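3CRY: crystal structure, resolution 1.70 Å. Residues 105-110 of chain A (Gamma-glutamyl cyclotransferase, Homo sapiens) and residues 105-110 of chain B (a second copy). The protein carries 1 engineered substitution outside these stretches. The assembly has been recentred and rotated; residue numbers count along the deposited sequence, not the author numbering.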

# COMPACT_ATOMS: atom_id res chain seq x y z
N TYR A 105 2.36 -1.16 -9.03
CA TYR A 105 2.40 -0.48 -7.74
C TYR A 105 0.97 -0.28 -7.26
O TYR A 105 0.03 -0.25 -8.06
N VAL A 106 0.83 -0.12 -5.94
CA VAL A 106 -0.42 0.31 -5.33
C VAL A 106 -0.23 1.73 -4.80
O VAL A 106 0.91 2.12 -4.43
N VAL A 107 -1.31 2.53 -4.81
CA VAL A 107 -1.30 3.85 -4.18
C VAL A 107 -1.31 3.72 -2.67
O VAL A 107 -2.14 2.98 -2.13
N ILE A 108 -0.40 4.42 -2.00
CA ILE A 108 -0.40 4.49 -0.52
C ILE A 108 -0.53 5.93 -0.01
O ILE A 108 -0.34 6.89 -0.77
N GLU A 109 -0.83 6.07 1.28
CA GLU A 109 -0.72 7.36 1.96
C GLU A 109 0.34 7.16 3.02
O GLU A 109 0.35 6.12 3.70
N VAL A 110 1.27 8.10 3.11
CA VAL A 110 2.30 8.03 4.16
C VAL A 110 2.44 9.36 4.88
O VAL A 110 2.09 10.40 4.34
N TYR B 105 0.03 -2.47 9.10
CA TYR B 105 -0.57 -2.20 7.78
C TYR B 105 -0.14 -0.84 7.25
O TYR B 105 0.25 0.05 8.01
N VAL B 106 -0.22 -0.68 5.93
CA VAL B 106 -0.06 0.64 5.31
C VAL B 106 -1.42 1.08 4.76
O VAL B 106 -2.23 0.24 4.33
N VAL B 107 -1.67 2.39 4.79
CA VAL B 107 -2.87 2.97 4.14
C VAL B 107 -2.72 2.86 2.64
O VAL B 107 -1.67 3.23 2.08
N ILE B 108 -3.77 2.38 1.98
CA ILE B 108 -3.83 2.38 0.51
C ILE B 108 -5.08 3.14 0.01
O ILE B 108 -6.03 3.41 0.77
N GLU B 109 -5.06 3.48 -1.27
CA GLU B 109 -6.25 3.94 -1.98
C GLU B 109 -6.55 2.90 -3.05
O GLU B 109 -5.66 2.48 -3.77
N VAL B 110 -7.80 2.47 -3.12
CA VAL B 110 -8.20 1.49 -4.16
C VAL B 110 -9.45 1.99 -4.88
O VAL B 110 -10.17 2.84 -4.35

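When two copies of one strand meet antiparallel about a twofold-like centre, each contact made by one chain tends to be repeated by the other, and the residue at the centre faces its own counterpart. The two copies of gamma-glutamyl cyclotransferase illustrate the principle, with Ile108(A) facing Ile108(B) at the centre and 383 Å² buried between the stretches.

Along chain A, Tyr105(A) precedes the strand and lies out of reach of chain B; the residue is buried, with chi1 m, and its hydroxyl is hydrogen-bonded elsewhere in the structure. The strand begins with Val106(A), whose CA-to-CB bond points toward chain B. Its chi1 is p, and CG2 lies 4.2 Å from CG2 of Ile108(B), an ordinary apolar contact between methyl groups.

Val107(A) points to the face it shares with Glu109(B), while Ile108(A) leaves the sheet on the opposite one. In the t rotamer Val107(A) brings CG1 to 3.7 Å from CB of Glu109(B), so that the valine packs against the aliphatic base of an acidic side chain. Beneath this contact the backbone supplies the polar link: Glu109(B) N donates to Val107(A) O at 3.1 Å. The same oxygen receives a CA-H...O contact from CA of Ile108(B), at 3.2 Å. On the other side of this pair, Val107(A) N and Glu109(B) O do not bond directly; a water accepts from Val107(A) N at 3.0 Å and donates to Glu109(B) O at 2.8 Å, bridging two backbone groups.

Ile108(A) lies opposite Ile108(B) in a non-hydrogen-bonded pair, with their CA atoms just 4.2 Å apart. Both side chains take chi1 p and chi2 t and leave the sheet on the same face. The CG2 atoms of Ile108(A) and Ile108(B) meet at 4.1 Å, while CG2 of Ile108(A) also lies 4.1 Å from CG2 of Val106(B). The four CG2 methyls of the two valines and two isoleucines thus form a continuous apolar chain across the centre.

Glu109(A) returns to the face of Val107(B) and repeats the earlier arrangement with the chains exchanged. Its CB sits 3.6 Å from CG1 of Val107(B), and its N donates to Val107(B) O at 3.1 Å. A second water donates to Glu109(A) O at 2.7 Å and accepts from Val107(B) N at 3.0 Å. With chi1 and chi2 both t, the side chain is extended through CD, and its carboxylate oxygens find hydrogen-bonding partners elsewhere in the structure. The CA-to-CB bond of Val110(A), whose chi1 is m, points sideways, and the residue adds little to the packing.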

# COMPACT_ATOMS: atom_id res chain seq x y z
CB TYR A 105 3.05 0.90 -7.88
CG TYR A 105 4.56 0.91 -8.12
CD1 TYR A 105 5.07 0.80 -9.41
CD2 TYR A 105 5.46 1.06 -7.07
CE1 TYR A 105 6.44 0.84 -9.65
CE2 TYR A 105 6.85 1.10 -7.29
CZ TYR A 105 7.33 0.98 -8.58
OH TYR A 105 8.67 1.02 -8.82
CB VAL A 106 -0.87 -0.67 -4.22
CG1 VAL A 106 0.04 -0.55 -2.99
CG2 VAL A 106 -2.34 -0.42 -3.86
CB VAL A 107 -2.54 4.71 -4.61
CG1 VAL A 107 -2.56 6.03 -3.85
CG2 VAL A 107 -2.56 4.93 -6.10
CB ILE A 108 0.89 3.86 0.09
CG1 ILE A 108 2.16 4.63 -0.34
CG2 ILE A 108 0.96 2.35 -0.24
CD1 ILE A 108 3.44 4.04 0.27
CB GLU A 109 -2.05 7.75 2.64
CG GLU A 109 -2.04 9.13 3.32
CD GLU A 109 -3.34 9.40 4.05
OE1 GLU A 109 -4.35 9.63 3.37
OE2 GLU A 109 -3.34 9.33 5.29
CB VAL A 110 3.69 7.61 3.61
CG1 VAL A 110 3.68 6.14 3.18
CG2 VAL A 110 4.13 8.52 2.48
CB TYR B 105 -2.10 -2.22 7.88
CG TYR B 105 -2.75 -3.58 8.07
CD1 TYR B 105 -2.89 -4.13 9.35
CD2 TYR B 105 -3.28 -4.29 6.99
CE1 TYR B 105 -3.52 -5.37 9.56
CE2 TYR B 105 -3.90 -5.55 7.18
CZ TYR B 105 -4.02 -6.08 8.47
OH TYR B 105 -4.63 -7.28 8.68
CB VAL B 106 1.03 0.58 4.18
CG1 VAL B 106 0.53 -0.21 2.95
CG2 VAL B 106 1.47 2.02 3.80
CB VAL B 107 -3.02 4.47 4.49
CG1 VAL B 107 -4.19 5.07 3.72
CG2 VAL B 107 -3.21 4.69 6.01
CB ILE B 108 -3.81 0.95 -0.10
CG1 ILE B 108 -5.06 0.13 0.31
CG2 ILE B 108 -2.51 0.19 0.30
CD1 ILE B 108 -5.07 -1.31 -0.26
CB GLU B 109 -6.00 5.30 -2.62
CG GLU B 109 -7.22 5.88 -3.34
CD GLU B 109 -6.85 7.17 -4.08
OE1 GLU B 109 -6.63 8.22 -3.41
OE2 GLU B 109 -6.75 7.10 -5.31
CB VAL B 110 -8.41 0.06 -3.60
CG1 VAL B 110 -7.04 -0.54 -3.18
CG2 VAL B 110 -9.41 0.05 -2.42
O HOH W 1 -4.01 1.86 -5.93
O HOH W 2 0.22 4.47 5.85